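Local coordinates for hydrogen peroxide-inducible genes activator (PDB 6G1D), which probably senses hydrogen peroxide and, as a LysR-type transcription factor, regulates the genes induced by it, at residues G96-L102 against E295-F299; P168-E172 against L303-F307. The protein carries 1 engineered substitution. One frame throughout, in Å; residues are numbered along the deposited sequence.

Interaction 1 of 2, residues G96-L102 against E295-F299; sequences GSLTGPL and EFEQF
Leu98 and Leu102 turn their methyl groups onto one flank of helix 293-316, where Glu295, Phe296, Gln298 and Phe299 supply the hollows. This is strand-loop against helix packing in the LysR effector-binding domain, of the periplasmic-binding-protein fold: the chain leaves helix 68-95, passes through the loop at Gly96-Thr99 and enters strand 100-106. Leu98 CD1 settles between two successive residues of the helix, 3.9 Å from Gln298 CB and 3.9 Å from Phe299 N, and lies near the plane of the Phe299 ring, at its edge. Leu102 straddles the two aromatic rings. Its CG is anti to the backbone N (chi1 -179°), and from there the branches part: CD2 lies over the centre of one Phe299 face, 4.0 Å from the ring centroid and almost on the ring normal, a CH-pi contact, while CD1 comes to 3.9 Å from Phe296 CE1. Tyr126 and Leu129 add to the apolar surroundings of Leu98, and Tyr286 meets Phe296 edge-to-face.

At the loop end the fit becomes polar. The extended Glu295 side chain runs alongside Ser97, with CG 3.8 Å from Ser97 CA, and brings OE1 to the backbone amide of Leu98; OE1 also makes a salt bridge with Arg292, which probably favours the charged form. Gln298 places OE1 3.2 Å from Ser97 CB, a van der Waals touch. The one hydrogen bond across the contact, Leu98 N to Glu295 OE1, measures 3.2 Å with 155° at the hydrogen and reaches the oxygen on its anti side, 31° out of the carboxylate plane.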
ATOM      1  N   GLY B  96     -16.273 -36.860   2.773  1.00115.53           N
ATOM      2  CA  GLY B  96     -17.365 -36.596   1.862  1.00113.50           C
ATOM      3  C   GLY B  96     -17.155 -35.508   0.836  1.00109.50           C
ATOM      4  O   GLY B  96     -16.048 -35.024   0.616  1.00 98.83           O
ATOM      5  N   SER B  97     -18.248 -35.199   0.159  1.00 74.17           N
ATOM      6  CA  SER B  97     -18.302 -34.176  -0.846  1.00 65.40           C
ATOM      7  C   SER B  97     -18.968 -32.989  -0.191  1.00 64.67           C
ATOM      8  O   SER B  97     -20.032 -33.095   0.399  1.00 56.04           O
ATOM      9  CB  SER B  97     -19.123 -34.646  -2.019  1.00 73.91           C
ATOM     10  OG  SER B  97     -20.218 -35.413  -1.575  1.00 75.16           O
ATOM     11  N   LEU B  98     -18.321 -31.852  -0.330  1.00 51.69           N
ATOM     12  CA  LEU B  98     -18.760 -30.619   0.279  1.00 49.86           C
ATOM     13  C   LEU B  98     -18.889 -30.691   1.789  1.00 50.56           C
ATOM     14  O   LEU B  98     -19.885 -30.291   2.362  1.00 46.70           O
ATOM     15  CB  LEU B  98     -19.969 -29.997  -0.415  1.00 47.57           C
ATOM     16  CG  LEU B  98     -19.629 -29.507  -1.809  1.00 49.02           C
ATOM     17  CD1 LEU B  98     -20.820 -28.847  -2.457  1.00 49.38           C
ATOM     18  CD2 LEU B  98     -18.461 -28.557  -1.740  1.00 48.32           C
ATOM     19  N   THR B  99     -17.889 -31.293   2.409  1.00 53.14           N
ATOM     20  CA  THR B  99     -17.798 -31.296   3.844  1.00 54.99           C
ATOM     21  C   THR B  99     -16.460 -30.632   4.154  1.00 54.58           C
ATOM     22  O   THR B  99     -15.521 -30.629   3.318  1.00 54.63           O
ATOM     23  CB  THR B  99     -17.855 -32.722   4.416  1.00 57.16           C
ATOM     24  OG1 THR B  99     -16.783 -33.468   3.902  1.00 53.69           O
ATOM     25  CG2 THR B  99     -19.117 -33.468   3.968  1.00 56.10           C
ATOM     26  N   GLY B 100     -16.324 -30.087   5.363  1.00 53.03           N
ATOM     27  CA  GLY B 100     -15.103 -29.435   5.769  1.00 55.01           C
ATOM     28  C   GLY B 100     -14.909 -28.067   5.138  1.00 50.80           C
ATOM     29  O   GLY B 100     -15.808 -27.548   4.478  1.00 54.51           O
ATOM     30  N   PRO B 101     -13.738 -27.467   5.348  1.00 54.05           N
ATOM     31  CA  PRO B 101     -13.393 -26.157   4.810  1.00 54.21           C
ATOM     32  C   PRO B 101     -13.466 -26.103   3.299  1.00 49.05           C
ATOM     33  O   PRO B 101     -13.093 -27.044   2.623  1.00 48.19           O
ATOM     34  CB  PRO B 101     -11.937 -25.953   5.254  1.00 54.67           C
ATOM     35  CG  PRO B 101     -11.784 -26.790   6.454  1.00 60.84           C
ATOM     36  CD  PRO B 101     -12.690 -27.965   6.253  1.00 57.87           C
ATOM     37  N   LEU B 102     -13.991 -24.999   2.796  1.00 42.74           N
ATOM     38  CA  LEU B 102     -13.911 -24.650   1.395  1.00 41.62           C
ATOM     39  C   LEU B 102     -13.732 -23.149   1.396  1.00 40.77           C
ATOM     40  O   LEU B 102     -14.579 -22.440   1.910  1.00 41.34           O
ATOM     41  CB  LEU B 102     -15.201 -25.032   0.669  1.00 40.53           C
ATOM     42  CG  LEU B 102     -15.247 -24.743  -0.835  1.00 39.54           C
ATOM     43  CD1 LEU B 102     -14.266 -25.644  -1.583  1.00 40.62           C
ATOM     44  CD2 LEU B 102     -16.663 -24.889  -1.367  1.00 39.49           C
ATOM     45  N   GLU B 295     -16.601 -32.345  -6.409  1.00 51.71           N
ATOM     46  CA  GLU B 295     -17.100 -31.410  -5.400  1.00 54.73           C
ATOM     47  C   GLU B 295     -17.322 -29.994  -5.948  1.00 52.32           C
ATOM     48  O   GLU B 295     -18.309 -29.372  -5.611  1.00 47.35           O
ATOM     49  CB  GLU B 295     -16.141 -31.257  -4.230  1.00 58.78           C
ATOM     50  CG  GLU B 295     -16.009 -32.428  -3.317  1.00 65.97           C
ATOM     51  CD  GLU B 295     -14.959 -32.165  -2.257  1.00 69.44           C
ATOM     52  OE1 GLU B 295     -15.263 -31.466  -1.268  1.00 65.83           O
ATOM     53  OE2 GLU B 295     -13.821 -32.668  -2.444  1.00 68.19           O
ATOM     54  N   PHE B 296     -16.387 -29.492  -6.745  1.00 45.26           N
ATOM     55  CA  PHE B 296     -16.523 -28.169  -7.313  1.00 44.43           C
ATOM     56  C   PHE B 296     -17.697 -28.099  -8.304  1.00 44.75           C
ATOM     57  O   PHE B 296     -18.364 -27.083  -8.367  1.00 42.03           O
ATOM     58  CB  PHE B 296     -15.223 -27.695  -7.965  1.00 44.95           C
ATOM     59  CG  PHE B 296     -14.044 -27.602  -7.025  1.00 44.97           C
ATOM     60  CD1 PHE B 296     -14.191 -27.505  -5.623  1.00 44.06           C
ATOM     61  CD2 PHE B 296     -12.774 -27.576  -7.557  1.00 45.31           C
ATOM     62  CE1 PHE B 296     -13.083 -27.405  -4.810  1.00 47.21           C
ATOM     63  CE2 PHE B 296     -11.669 -27.490  -6.727  1.00 48.16           C
ATOM     64  CZ  PHE B 296     -11.828 -27.383  -5.353  1.00 47.06           C
ATOM     65  N   GLU B 297     -17.957 -29.189  -9.017  1.00 53.59           N
ATOM     66  CA  GLU B 297     -19.125 -29.333  -9.880  1.00 54.62           C
ATOM     67  C   GLU B 297     -20.437 -29.303  -9.086  1.00 55.32           C
ATOM     68  O   GLU B 297     -21.445 -28.762  -9.557  1.00 52.98           O
ATOM     69  CB  GLU B 297     -19.070 -30.641 -10.670  1.00 58.60           C
ATOM     70  CG  GLU B 297     -19.754 -30.603 -12.001  1.00 68.45           C
ATOM     71  CD  GLU B 297     -18.921 -29.866 -13.041  1.00 67.91           C
ATOM     72  OE1 GLU B 297     -17.713 -30.195 -13.165  1.00 72.03           O
ATOM     73  OE2 GLU B 297     -19.478 -28.978 -13.740  1.00 69.43           O
ATOM     74  N   GLN B 298     -20.433 -29.896  -7.893  1.00 43.55           N
ATOM     75  CA  GLN B 298     -21.588 -29.794  -7.010  1.00 47.34           C
ATOM     76  C   GLN B 298     -21.722 -28.377  -6.492  1.00 43.92           C
ATOM     77  O   GLN B 298     -22.827 -27.867  -6.367  1.00 40.47           O
ATOM     78  CB  GLN B 298     -21.502 -30.732  -5.794  1.00 49.49           C
ATOM     79  CG  GLN B 298     -21.825 -32.188  -6.020  1.00 57.01           C
ATOM     80  CD  GLN B 298     -21.401 -33.044  -4.826  1.00 58.88           C
ATOM     81  OE1 GLN B 298     -20.303 -33.578  -4.836  1.00 58.88           O
ATOM     82  NE2 GLN B 298     -22.263 -33.179  -3.785  1.00 53.75           N
ATOM     83  N   PHE B 299     -20.606 -27.742  -6.159  1.00 39.66           N
ATOM     84  CA  PHE B 299     -20.673 -26.374  -5.698  1.00 40.23           C
ATOM     85  C   PHE B 299     -21.225 -25.482  -6.779  1.00 39.60           C
ATOM     86  O   PHE B 299     -21.981 -24.567  -6.487  1.00 37.51           O
ATOM     87  CB  PHE B 299     -19.307 -25.838  -5.230  1.00 39.82           C
ATOM     88  CG  PHE B 299     -19.414 -24.581  -4.440  1.00 41.70           C
ATOM     89  CD1 PHE B 299     -18.805 -23.397  -4.846  1.00 39.49           C
ATOM     90  CD2 PHE B 299     -20.191 -24.571  -3.305  1.00 40.92           C
ATOM     91  CE1 PHE B 299     -18.982 -22.239  -4.131  1.00 39.27           C
ATOM     92  CE2 PHE B 299     -20.347 -23.400  -2.558  1.00 42.41           C
ATOM     93  CZ  PHE B 299     -19.708 -22.237  -2.959  1.00 41.43           C
TER

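Interaction 2 of 2, residues P168-E172 against L303-F307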
ATOM      1  N   PRO B 168     -18.616 -23.025 -16.496  1.00 42.65           N
ATOM      2  CA  PRO B 168     -19.559 -21.939 -16.774  1.00 43.20           C
ATOM      3  C   PRO B 168     -20.781 -22.059 -15.869  1.00 42.86           C
ATOM      4  O   PRO B 168     -21.308 -23.186 -15.682  1.00 41.45           O
ATOM      5  CB  PRO B 168     -19.991 -22.194 -18.242  1.00 43.27           C
ATOM      6  CG  PRO B 168     -19.083 -23.233 -18.785  1.00 46.51           C
ATOM      7  CD  PRO B 168     -18.481 -23.948 -17.640  1.00 44.90           C
ATOM      8  N   LEU B 169     -21.209 -20.950 -15.281  1.00 35.76           N
ATOM      9  CA  LEU B 169     -22.370 -20.981 -14.365  1.00 34.89           C
ATOM     10  C   LEU B 169     -23.598 -20.393 -15.029  1.00 35.83           C
ATOM     11  O   LEU B 169     -24.605 -21.078 -15.186  1.00 35.16           O
ATOM     12  CB  LEU B 169     -22.059 -20.267 -13.062  1.00 33.77           C
ATOM     13  CG  LEU B 169     -20.874 -20.845 -12.259  1.00 34.29           C
ATOM     14  CD1 LEU B 169     -20.606 -20.002 -11.049  1.00 33.72           C
ATOM     15  CD2 LEU B 169     -21.196 -22.272 -11.840  1.00 36.05           C
ATOM     16  N   TYR B 170     -23.507 -19.131 -15.429  1.00 40.63           N
ATOM     17  CA  TYR B 170     -24.634 -18.426 -16.046  1.00 40.78           C
ATOM     18  C   TYR B 170     -24.174 -17.140 -16.743  1.00 37.70           C
ATOM     19  O   TYR B 170     -23.083 -16.643 -16.463  1.00 37.09           O
ATOM     20  CB  TYR B 170     -25.677 -18.087 -14.978  1.00 38.25           C
ATOM     21  CG  TYR B 170     -25.102 -17.390 -13.761  1.00 37.90           C
ATOM     22  CD1 TYR B 170     -24.905 -16.019 -13.727  1.00 34.30           C
ATOM     23  CD2 TYR B 170     -24.744 -18.115 -12.629  1.00 36.42           C
ATOM     24  CE1 TYR B 170     -24.382 -15.394 -12.624  1.00 35.67           C
ATOM     25  CE2 TYR B 170     -24.206 -17.485 -11.516  1.00 35.08           C
ATOM     26  CZ  TYR B 170     -24.039 -16.130 -11.514  1.00 36.74           C
ATOM     27  OH  TYR B 170     -23.518 -15.546 -10.403  1.00 33.35           O
ATOM     28  N   ASP B 171     -25.026 -16.632 -17.625  1.00 41.93           N
ATOM     29  CA  ASP B 171     -24.935 -15.270 -18.155  1.00 43.47           C
ATOM     30  C   ASP B 171     -25.849 -14.335 -17.344  1.00 43.21           C
ATOM     31  O   ASP B 171     -27.041 -14.615 -17.173  1.00 41.11           O
ATOM     32  CB  ASP B 171     -25.361 -15.254 -19.620  1.00 42.90           C
ATOM     33  CG  ASP B 171     -24.371 -15.917 -20.509  1.00 45.85           C
ATOM     34  OD1 ASP B 171     -23.163 -15.810 -20.248  1.00 47.33           O
ATOM     35  OD2 ASP B 171     -24.776 -16.538 -21.514  1.00 47.60           O
ATOM     36  N   GLU B 172     -25.271 -13.270 -16.816  1.00 35.30           N
ATOM     37  CA  GLU B 172     -26.009 -12.325 -15.984  1.00 34.21           C
ATOM     38  C   GLU B 172     -26.158 -11.033 -16.758  1.00 37.57           C
ATOM     39  O   GLU B 172     -25.141 -10.412 -17.132  1.00 33.97           O
ATOM     40  CB  GLU B 172     -25.260 -12.043 -14.698  1.00 33.35           C
ATOM     41  CG  GLU B 172     -25.901 -10.999 -13.814  1.00 33.78           C
ATOM     42  CD  GLU B 172     -25.267 -10.907 -12.446  1.00 36.48           C
ATOM     43  OE1 GLU B 172     -24.076 -11.307 -12.304  1.00 35.40           O
ATOM     44  OE2 GLU B 172     -25.971 -10.415 -11.514  1.00 34.90           O
ATOM     45  N   LEU B 303     -24.288 -22.572  -6.790  1.00 35.66           N
ATOM     46  CA  LEU B 303     -24.171 -21.215  -7.298  1.00 36.36           C
ATOM     47  C   LEU B 303     -25.199 -20.920  -8.404  1.00 34.94           C
ATOM     48  O   LEU B 303     -25.708 -19.813  -8.447  1.00 32.50           O
ATOM     49  CB  LEU B 303     -22.747 -20.928  -7.774  1.00 33.75           C
ATOM     50  CG  LEU B 303     -21.698 -20.935  -6.664  1.00 35.34           C
ATOM     51  CD1 LEU B 303     -20.289 -20.829  -7.269  1.00 34.70           C
ATOM     52  CD2 LEU B 303     -21.954 -19.805  -5.678  1.00 36.41           C
ATOM     53  N   GLN B 304     -25.479 -21.874  -9.289  1.00 34.25           N
ATOM     54  CA  GLN B 304     -26.506 -21.667 -10.302  1.00 35.92           C
ATOM     55  C   GLN B 304     -27.890 -21.496  -9.683  1.00 37.89           C
ATOM     56  O   GLN B 304     -28.697 -20.641 -10.147  1.00 35.66           O
ATOM     57  CB  GLN B 304     -26.520 -22.797 -11.308  1.00 36.92           C
ATOM     58  CG  GLN B 304     -25.245 -22.833 -12.179  1.00 36.85           C
ATOM     59  CD  GLN B 304     -25.217 -24.073 -13.044  1.00 38.15           C
ATOM     60  OE1 GLN B 304     -25.495 -25.193 -12.564  1.00 39.84           O
ATOM     61  NE2 GLN B 304     -24.922 -23.886 -14.317  1.00 36.71           N
ATOM     62  N   ARG B 305     -28.165 -22.269  -8.621  1.00 34.34           N
ATOM     63  CA  ARG B 305     -29.424 -22.120  -7.903  1.00 34.77           C
ATOM     64  C   ARG B 305     -29.479 -20.787  -7.157  1.00 34.39           C
ATOM     65  O   ARG B 305     -30.499 -20.101  -7.185  1.00 33.89           O
ATOM     66  CB  ARG B 305     -29.673 -23.309  -6.948  1.00 38.10           C
ATOM     67  CG  ARG B 305     -29.927 -24.633  -7.639  1.00 45.67           C
ATOM     68  CD  ARG B 305     -29.847 -25.807  -6.668  1.00 46.25           C
ATOM     69  NE  ARG B 305     -30.699 -25.589  -5.492  1.00 43.43           N
ATOM     70  CZ  ARG B 305     -30.534 -26.170  -4.300  1.00 43.71           C
ATOM     71  NH1 ARG B 305     -29.542 -27.040  -4.067  1.00 45.13           N
ATOM     72  NH2 ARG B 305     -31.364 -25.876  -3.304  1.00 39.68           N
ATOM     73  N   ALA B 306     -28.393 -20.425  -6.500  1.00 33.70           N
ATOM     74  CA  ALA B 306     -28.305 -19.138  -5.808  1.00 33.28           C
ATOM     75  C   ALA B 306     -28.549 -17.953  -6.716  1.00 31.70           C
ATOM     76  O   ALA B 306     -29.232 -17.009  -6.337  1.00 32.98           O
ATOM     77  CB  ALA B 306     -26.934 -18.988  -5.108  1.00 32.76           C
ATOM     78  N   PHE B 307     -28.011 -18.009  -7.921  1.00 34.75           N
ATOM     79  CA  PHE B 307     -28.209 -16.947  -8.896  1.00 36.94           C
ATOM     80  C   PHE B 307     -29.683 -16.854  -9.299  1.00 38.33           C
ATOM     81  O   PHE B 307     -30.218 -15.752  -9.424  1.00 37.21           O
ATOM     82  CB  PHE B 307     -27.325 -17.133 -10.134  1.00 35.22           C
ATOM     83  CG  PHE B 307     -27.554 -16.093 -11.193  1.00 34.81           C
ATOM     84  CD1 PHE B 307     -27.243 -14.759 -10.936  1.00 36.41           C
ATOM     85  CD2 PHE B 307     -28.121 -16.430 -12.423  1.00 34.06           C
ATOM     86  CE1 PHE B 307     -27.475 -13.777 -11.896  1.00 36.38           C
ATOM     87  CE2 PHE B 307     -28.343 -15.462 -13.391  1.00 38.50           C
ATOM     88  CZ  PHE B 307     -28.020 -14.139 -13.129  1.00 38.17           C
TER
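Tyr170 and Phe307 lay their rings almost exactly parallel, with planes 2° apart and centroids separated by 3.6 Å, an offset stack between a strand and a helix. The offset puts Phe307 CG over the centre of the tyrosine ring and Tyr170 CD1 over the centre of the phenylalanine ring. Phe307 CB also sits over the tyrosine face, its distance to the Tyr170 ring centroid being 3.7 Å, so the methylene adds a CH-pi contact to the ring pair. The torsions explain the meeting: Tyr170 CG stands between its backbone N and carbonyl carbon (chi1 51°), whereas Phe307 CG extends anti to its N, which lays the ring over the face of Tyr170.

Glu172 touches the same phenylalanine obliquely, with CD 3.7 Å from Phe307 CE1 and the carboxylate turned steeply from the ring plane. Its oxygens are engaged elsewhere, OE1 in a salt bridge with Arg280 and OE2 in a hydrogen bond with Ser256.

One turn back along the helix, Gln304 crosses Leu169 and gives NE2 to Leu169 O at 3.0 Å. The bond is nearly straight (170° at the hydrogen) and lies in the carbonyl plane on a lone pair, with the acceptor close to the amide plane as well, which would favour a fixed amide orientation. Alongside, Leu169 CD1 meets Leu303 CD1 at 3.9 Å.

Leu169 and Tyr170 both face Ile282 in a classic beta bulge between strands 164-179 and 267-287. Helix 293-316 packs over this part of the mixed sheet, with Met154 of strand 152-156 touching Tyr170 and Leu303, and Met118 and Ile114 of helix 111-125 meeting Leu303 and Phe307, respectively.

Both interactions pack helix 293-316 against the same mixed sheet, with the centres of the two contacts about 17 Å apart, and both lie within the effector-binding region. Interaction 1 uses the earlier part of the helix and the start of strand 100-106, near where helix 68-95 ends; interaction 2 uses a later part and the bulged strand 164-179. Interaction 1 is the more buried, with leucine methyls against aromatic rings and a carboxylate accepting a backbone N-H. Interaction 2 is partly buried, pairs ring with ring, and reverses the polar roles, a side-chain amide donating to a strand carbonyl. The buried areas are similar, 388 and 370 Å².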